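Local coordinates for protein processed glycerol phosphate lipoteichoic acid synthase 2 (Bacillus subtilis, PDB 2W8D) that belongs to the sulfatase family of the alkaline phosphatase clan and binds a magnesium ion in its C-terminal domain, at residues Lys165-Phe175 with Phe193-Met204. Numbering follows the deposited sequence.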
ATOM      1  N   LYS A 165       7.770  13.019  17.574  1.00 38.92           N
ATOM      2  CA  LYS A 165       7.513  14.258  16.840  1.00 39.40           C
ATOM      3  C   LYS A 165       6.078  14.716  17.018  1.00 39.39           C
ATOM      4  O   LYS A 165       5.776  15.424  17.977  1.00 40.21           O
ATOM      5  CB  LYS A 165       7.896  14.177  15.355  1.00 39.64           C
ATOM      6  CG  LYS A 165       8.293  15.538  14.784  1.00 39.59           C
ATOM      7  CD  LYS A 165       7.949  15.677  13.300  1.00 41.95           C
ATOM      8  CE  LYS A 165       8.649  16.883  12.658  1.00 41.55           C
ATOM      9  NZ  LYS A 165       8.360  18.198  13.317  1.00 40.64           N
ATOM     10  N   ASN A 166       5.196  14.316  16.111  1.00 38.82           N
ATOM     11  CA  ASN A 166       3.799  14.751  16.173  1.00 38.66           C
ATOM     12  C   ASN A 166       2.827  13.601  16.463  1.00 37.58           C
ATOM     13  O   ASN A 166       2.177  13.586  17.518  1.00 37.50           O
ATOM     14  CB  ASN A 166       3.401  15.509  14.894  1.00 39.38           C
ATOM     15  CG  ASN A 166       4.065  16.877  14.793  1.00 41.83           C
ATOM     16  OD1 ASN A 166       3.874  17.752  15.664  1.00 44.10           O
ATOM     17  ND2 ASN A 166       4.854  17.077  13.721  1.00 42.44           N
ATOM     18  N   TYR A 167       2.744  12.634  15.547  1.00 36.00           N
ATOM     19  CA  TYR A 167       1.871  11.478  15.770  1.00 34.94           C
ATOM     20  C   TYR A 167       2.493  10.378  16.624  1.00 33.54           C
ATOM     21  O   TYR A 167       1.796   9.418  16.981  1.00 33.73           O
ATOM     22  CB  TYR A 167       1.321  10.904  14.454  1.00 35.46           C
ATOM     23  CG  TYR A 167       0.423  11.861  13.721  1.00 36.77           C
ATOM     24  CD1 TYR A 167       0.971  12.900  12.959  1.00 38.19           C
ATOM     25  CD2 TYR A 167      -0.967  11.751  13.796  1.00 37.91           C
ATOM     26  CE1 TYR A 167       0.170  13.799  12.285  1.00 40.12           C
ATOM     27  CE2 TYR A 167      -1.794  12.652  13.106  1.00 39.78           C
ATOM     28  CZ  TYR A 167      -1.208  13.675  12.350  1.00 39.82           C
ATOM     29  OH  TYR A 167      -1.967  14.590  11.668  1.00 40.59           O
ATOM     30  N   GLY A 168       3.780  10.518  16.959  1.00 31.73           N
ATOM     31  CA  GLY A 168       4.460   9.560  17.829  1.00 28.66           C
ATOM     32  C   GLY A 168       5.912   9.357  17.465  1.00 27.35           C
ATOM     33  O   GLY A 168       6.662  10.326  17.282  1.00 27.21           O
HETATM   34  N   MSE A 169       6.329   8.097  17.378  1.00 25.89           N
HETATM   35  CA  MSE A 169       7.755   7.787  17.177  1.00 24.39           C
HETATM   36  C   MSE A 169       8.241   8.281  15.811  1.00 22.72           C
HETATM   37  O   MSE A 169       7.550   8.140  14.810  1.00 21.07           O
HETATM   38  CB  MSE A 169       8.018   6.285  17.244  1.00 24.11           C
HETATM   39  CG  MSE A 169       7.825   5.657  18.580  1.00 26.81           C
HETATM   40 SE   MSE A 169       9.100   6.215  19.963  1.00 34.56          SE
HETATM   41  CE  MSE A 169      10.744   5.411  19.230  1.00 29.56           C
ATOM     42  N   LYS A 170       9.446   8.828  15.793  1.00 21.36           N
ATOM     43  CA  LYS A 170      10.187   9.039  14.559  1.00 20.34           C
ATOM     44  C   LYS A 170      10.636   7.694  13.964  1.00 19.59           C
ATOM     45  O   LYS A 170      10.976   6.776  14.707  1.00 20.72           O
ATOM     46  CB  LYS A 170      11.401   9.910  14.851  1.00 20.36           C
ATOM     47  CG  LYS A 170      11.057  11.343  15.202  1.00 20.22           C
ATOM     48  CD  LYS A 170      12.297  12.089  15.637  1.00 22.83           C
ATOM     49  CE  LYS A 170      12.019  13.547  15.934  1.00 23.06           C
ATOM     50  NZ  LYS A 170      13.166  14.089  16.734  1.00 24.67           N
ATOM     51  N   ASP A 171      10.657   7.588  12.640  1.00 18.27           N
ATOM     52  CA  ASP A 171      11.037   6.366  11.940  1.00 17.38           C
ATOM     53  C   ASP A 171      12.415   5.746  12.319  1.00 17.37           C
ATOM     54  O   ASP A 171      12.481   4.553  12.530  1.00 17.91           O
ATOM     55  CB  ASP A 171      10.928   6.574  10.429  1.00 17.29           C
ATOM     56  CG  ASP A 171       9.510   6.917   9.976  1.00 19.98           C
ATOM     57  OD1 ASP A 171       8.545   6.788  10.781  1.00 22.50           O
ATOM     58  OD2 ASP A 171       9.352   7.331   8.799  1.00 22.09           O
ATOM     59  N   LYS A 172      13.492   6.530  12.398  1.00 16.64           N
ATOM     60  CA  LYS A 172      14.818   5.981  12.766  1.00 17.75           C
ATOM     61  C   LYS A 172      14.851   5.182  14.073  1.00 17.19           C
ATOM     62  O   LYS A 172      15.216   4.019  14.027  1.00 17.42           O
ATOM     63  CB  LYS A 172      15.953   7.015  12.714  1.00 17.72           C
ATOM     64  CG  LYS A 172      16.419   7.349  11.280  1.00 19.65           C
ATOM     65  CD  LYS A 172      17.601   8.295  11.288  1.00 20.88           C
ATOM     66  CE  LYS A 172      17.858   8.881   9.918  1.00 22.98           C
ATOM     67  NZ  LYS A 172      18.795  10.068  10.004  1.00 27.30           N
ATOM     68  N   PRO A 173      14.427   5.771  15.216  1.00 16.78           N
ATOM     69  CA  PRO A 173      14.344   4.942  16.444  1.00 17.06           C
ATOM     70  C   PRO A 173      13.207   3.909  16.430  1.00 17.23           C
ATOM     71  O   PRO A 173      13.315   2.871  17.072  1.00 16.74           O
ATOM     72  CB  PRO A 173      14.130   5.963  17.567  1.00 16.52           C
ATOM     73  CG  PRO A 173      13.614   7.183  16.876  1.00 17.14           C
ATOM     74  CD  PRO A 173      14.202   7.196  15.503  1.00 16.41           C
ATOM     75  N   PHE A 174      12.127   4.186  15.702  1.00 17.93           N
ATOM     76  CA  PHE A 174      11.053   3.208  15.587  1.00 17.66           C
ATOM     77  C   PHE A 174      11.604   1.934  14.941  1.00 17.89           C
ATOM     78  O   PHE A 174      11.393   0.850  15.457  1.00 18.75           O
ATOM     79  CB  PHE A 174       9.855   3.787  14.821  1.00 17.57           C
ATOM     80  CG  PHE A 174       8.983   2.758  14.193  1.00 15.88           C
ATOM     81  CD1 PHE A 174       8.120   2.001  14.957  1.00 15.23           C
ATOM     82  CD2 PHE A 174       9.035   2.539  12.824  1.00 15.60           C
ATOM     83  CE1 PHE A 174       7.306   1.044  14.367  1.00 15.56           C
ATOM     84  CE2 PHE A 174       8.228   1.579  12.228  1.00 14.56           C
ATOM     85  CZ  PHE A 174       7.364   0.834  13.005  1.00 13.72           C
ATOM     86  N   PHE A 175      12.346   2.064  13.848  1.00 18.25           N
ATOM     87  CA  PHE A 175      12.972   0.889  13.228  1.00 18.38           C
ATOM     88  C   PHE A 175      14.048   0.175  14.062  1.00 19.05           C
ATOM     89  O   PHE A 175      14.124  -1.053  14.022  1.00 19.40           O
ATOM     90  CB  PHE A 175      13.499   1.201  11.837  1.00 17.48           C
ATOM     91  CG  PHE A 175      12.441   1.264  10.786  1.00 16.42           C
ATOM     92  CD1 PHE A 175      11.617   0.175  10.544  1.00 15.08           C
ATOM     93  CD2 PHE A 175      12.281   2.426  10.001  1.00 13.53           C
ATOM     94  CE1 PHE A 175      10.649   0.237   9.548  1.00 15.93           C
ATOM     95  CE2 PHE A 175      11.348   2.486   9.020  1.00 12.84           C
ATOM     96  CZ  PHE A 175      10.501   1.408   8.791  1.00 14.61           C
ATOM     97  N   PHE A 193       4.960  -2.708   8.993  1.00 14.53           N
ATOM     98  CA  PHE A 193       5.577  -1.542   9.604  1.00 15.15           C
ATOM     99  C   PHE A 193       4.957  -0.242   9.087  1.00 15.84           C
ATOM    100  O   PHE A 193       5.071   0.095   7.895  1.00 16.22           O
ATOM    101  CB  PHE A 193       7.081  -1.562   9.335  1.00 15.87           C
ATOM    102  CG  PHE A 193       7.822  -2.622  10.111  1.00 14.05           C
ATOM    103  CD1 PHE A 193       8.532  -2.288  11.243  1.00 14.75           C
ATOM    104  CD2 PHE A 193       7.798  -3.953   9.705  1.00 12.11           C
ATOM    105  CE1 PHE A 193       9.213  -3.275  11.969  1.00 13.77           C
ATOM    106  CE2 PHE A 193       8.471  -4.915  10.391  1.00 13.83           C
ATOM    107  CZ  PHE A 193       9.194  -4.592  11.537  1.00 12.27           C
ATOM    108  N   ILE A 194       4.265   0.478   9.966  1.00 16.41           N
ATOM    109  CA  ILE A 194       3.593   1.710   9.546  1.00 16.56           C
ATOM    110  C   ILE A 194       4.415   2.919   9.989  1.00 16.22           C
ATOM    111  O   ILE A 194       4.452   3.248  11.182  1.00 15.73           O
ATOM    112  CB  ILE A 194       2.138   1.822  10.092  1.00 17.41           C
ATOM    113  CG1 ILE A 194       1.387   0.473  10.014  1.00 17.76           C
ATOM    114  CG2 ILE A 194       1.371   3.036   9.392  1.00 17.41           C
ATOM    115  CD1 ILE A 194       1.136  -0.074   8.606  1.00 18.27           C
ATOM    116  N   THR A 195       5.092   3.555   9.032  1.00 16.19           N
ATOM    117  CA  THR A 195       5.950   4.704   9.320  1.00 16.38           C
ATOM    118  C   THR A 195       5.068   5.902   9.628  1.00 16.98           C
ATOM    119  O   THR A 195       3.909   5.895   9.272  1.00 17.60           O
ATOM    120  CB  THR A 195       6.943   5.024   8.152  1.00 16.35           C
ATOM    121  OG1 THR A 195       6.238   5.446   6.952  1.00 15.96           O
ATOM    122  CG2 THR A 195       7.796   3.803   7.861  1.00 14.85           C
ATOM    123  N   LEU A 196       5.650   6.931  10.240  1.00 17.84           N
ATOM    124  CA  LEU A 196       4.965   8.125  10.750  1.00 17.64           C
ATOM    125  C   LEU A 196       5.559   9.472  10.344  1.00 18.06           C
ATOM    126  O   LEU A 196       4.827  10.478  10.316  1.00 18.65           O
ATOM    127  CB  LEU A 196       5.027   8.116  12.279  1.00 17.32           C
ATOM    128  CG  LEU A 196       3.862   7.386  12.927  1.00 19.45           C
ATOM    129  CD1 LEU A 196       4.008   7.338  14.430  1.00 18.01           C
ATOM    130  CD2 LEU A 196       2.513   8.003  12.472  1.00 18.98           C
ATOM    131  N   SER A 197       6.878   9.510  10.127  1.00 17.64           N
ATOM    132  CA  SER A 197       7.639  10.742  10.077  1.00 17.81           C
ATOM    133  C   SER A 197       7.309  11.630   8.867  1.00 18.66           C
ATOM    134  O   SER A 197       7.331  12.839   8.996  1.00 18.48           O
ATOM    135  CB  SER A 197       9.149  10.446  10.098  1.00 18.34           C
ATOM    136  OG  SER A 197       9.646  10.187  11.419  1.00 19.79           O
ATOM    137  N   ASN A 198       6.991  11.051   7.707  1.00 18.38           N
ATOM    138  CA  ASN A 198       6.707  11.884   6.530  1.00 19.61           C
ATOM    139  C   ASN A 198       5.235  12.335   6.473  1.00 20.34           C
ATOM    140  O   ASN A 198       4.556  12.129   5.456  1.00 20.30           O
ATOM    141  CB  ASN A 198       7.121  11.173   5.228  1.00 18.71           C
ATOM    142  CG  ASN A 198       7.245  12.118   4.059  1.00 20.14           C
ATOM    143  OD1 ASN A 198       7.819  13.213   4.191  1.00 20.51           O
ATOM    144  ND2 ASN A 198       6.727  11.704   2.895  1.00 17.01           N
ATOM    145  N   HIS A 199       4.754  12.923   7.575  1.00 21.02           N
ATOM    146  CA  HIS A 199       3.359  13.382   7.717  1.00 21.44           C
ATOM    147  C   HIS A 199       3.273  14.865   7.469  1.00 20.74           C
ATOM    148  O   HIS A 199       4.167  15.603   7.875  1.00 20.24           O
ATOM    149  CB  HIS A 199       2.810  13.090   9.125  1.00 22.65           C
ATOM    150  CG  HIS A 199       1.818  11.962   9.167  1.00 27.24           C
ATOM    151  ND1 HIS A 199       2.020  10.813   9.910  1.00 30.65           N
ATOM    152  CD2 HIS A 199       0.622  11.798   8.540  1.00 30.27           C
ATOM    153  CE1 HIS A 199       0.986  10.002   9.757  1.00 32.13           C
ATOM    154  NE2 HIS A 199       0.127  10.574   8.928  1.00 31.93           N
ATOM    155  N   PHE A 200       2.220  15.297   6.747  1.00 20.30           N
ATOM    156  CA  PHE A 200       1.881  16.714   6.583  1.00 19.10           C
ATOM    157  C   PHE A 200       1.932  17.442   7.940  1.00 19.09           C
ATOM    158  O   PHE A 200       1.506  16.876   8.925  1.00 19.35           O
ATOM    159  CB  PHE A 200       0.453  16.776   6.044  1.00 19.24           C
ATOM    160  CG  PHE A 200      -0.017  18.154   5.726  1.00 19.50           C
ATOM    161  CD1 PHE A 200       0.123  18.665   4.425  1.00 17.68           C
ATOM    162  CD2 PHE A 200      -0.598  18.963   6.730  1.00 18.96           C
ATOM    163  CE1 PHE A 200      -0.316  19.974   4.121  1.00 19.84           C
ATOM    164  CE2 PHE A 200      -1.031  20.279   6.435  1.00 18.75           C
ATOM    165  CZ  PHE A 200      -0.900  20.779   5.127  1.00 19.28           C
ATOM    166  N   PRO A 201       2.440  18.688   8.008  1.00 19.10           N
ATOM    167  CA  PRO A 201       3.037  19.595   7.010  1.00 20.10           C
ATOM    168  C   PRO A 201       4.524  19.326   6.707  1.00 21.06           C
ATOM    169  O   PRO A 201       5.150  20.164   6.097  1.00 20.38           O
ATOM    170  CB  PRO A 201       2.903  20.970   7.675  1.00 19.46           C
ATOM    171  CG  PRO A 201       3.145  20.656   9.136  1.00 20.14           C
ATOM    172  CD  PRO A 201       2.392  19.323   9.333  1.00 19.46           C
ATOM    173  N   PHE A 202       5.071  18.179   7.129  1.00 22.80           N
ATOM    174  CA  PHE A 202       6.411  17.725   6.671  1.00 24.95           C
ATOM    175  C   PHE A 202       7.635  18.447   7.289  1.00 26.23           C
ATOM    176  O   PHE A 202       8.764  18.297   6.816  1.00 26.64           O
ATOM    177  CB  PHE A 202       6.494  17.760   5.125  1.00 23.88           C
ATOM    178  CG  PHE A 202       5.380  17.010   4.446  1.00 24.09           C
ATOM    179  CD1 PHE A 202       5.231  15.646   4.634  1.00 21.74           C
ATOM    180  CD2 PHE A 202       4.488  17.668   3.612  1.00 22.57           C
ATOM    181  CE1 PHE A 202       4.220  14.969   4.038  1.00 23.15           C
ATOM    182  CE2 PHE A 202       3.464  16.989   2.982  1.00 21.74           C
ATOM    183  CZ  PHE A 202       3.310  15.650   3.181  1.00 23.64           C
ATOM    184  N   GLY A 203       7.437  19.236   8.328  1.00 28.55           N
ATOM    185  CA  GLY A 203       8.620  19.767   9.040  1.00 32.62           C
ATOM    186  C   GLY A 203       9.479  18.599   9.540  1.00 35.01           C
ATOM    187  O   GLY A 203       8.967  17.510   9.820  1.00 35.76           O
HETATM  188  N   MSE A 204      10.784  18.775   9.605  1.00 37.42           N
HETATM  189  CA  MSE A 204      11.601  17.834  10.391  1.00 40.01           C
HETATM  190  C   MSE A 204      12.467  18.699  11.286  1.00 39.84           C
HETATM  191  O   MSE A 204      12.766  19.830  10.927  1.00 39.74           O
HETATM  192  CB  MSE A 204      12.431  16.873   9.509  1.00 40.83           C
HETATM  193  CG  MSE A 204      12.575  15.431  10.071  1.00 45.52           C
HETATM  194 SE   MSE A 204      11.041  14.139   9.814  1.00 55.98          SE
HETATM  195  CE  MSE A 204      11.107  13.290  11.591  1.00 54.47           C
TER
HETATM  196  O   HOH W   1       7.459   8.228   7.056  1.00 17.75           O
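The rings of Y167 and H199 stack face to face, centroids 4.4 Å apart and planes at 28°. CD1 of Y167 lies over one face of the imidazole, displaced toward its rim, and H199 CE1 lies likewise over one face of the Y167 ring; CD2 of L196 sits in plane at the imidazole's edge and also meets Y167 CB at 3.7 Å. Farther along, CD1 of F193 touches F175 CE1 at 3.7 Å and F174 CZ at 3.8 Å, both obliquely; CE2 of F174 rests over one face of F175, whose CZ reaches the methyl CG2 of T195.

Between these aromatic groups, D171, in the first turn of helix 171-183, grips the loop after strand 189-194. With CG beside its own backbone N (chi1 -61°), its OD1 takes L196 N through the syn lone pair at 2.9 Å and S197 N from above the carboxylate plane at 3.3 Å. S197 OG returns the grip by accepting D171 N, a first-turn N-H of the helix, at 3.0 Å. A water joins D171 OD2, T195 OG1 and N198 N; T195 OG1 is also bonded to S38 and E40.

H199 is fixed from two ends: ND1 donates to L196 O at 2.9 Å, and NE2 bonds to the phosphate of the phosphothreonine at position 84, a magnesium-site residue. H199 is therefore second-shell to the metal, and D171, by holding the loop that carries L196, is likely to steady it from behind; the two backbone N-H groups and the water probably stabilise the carboxylate's negative charge.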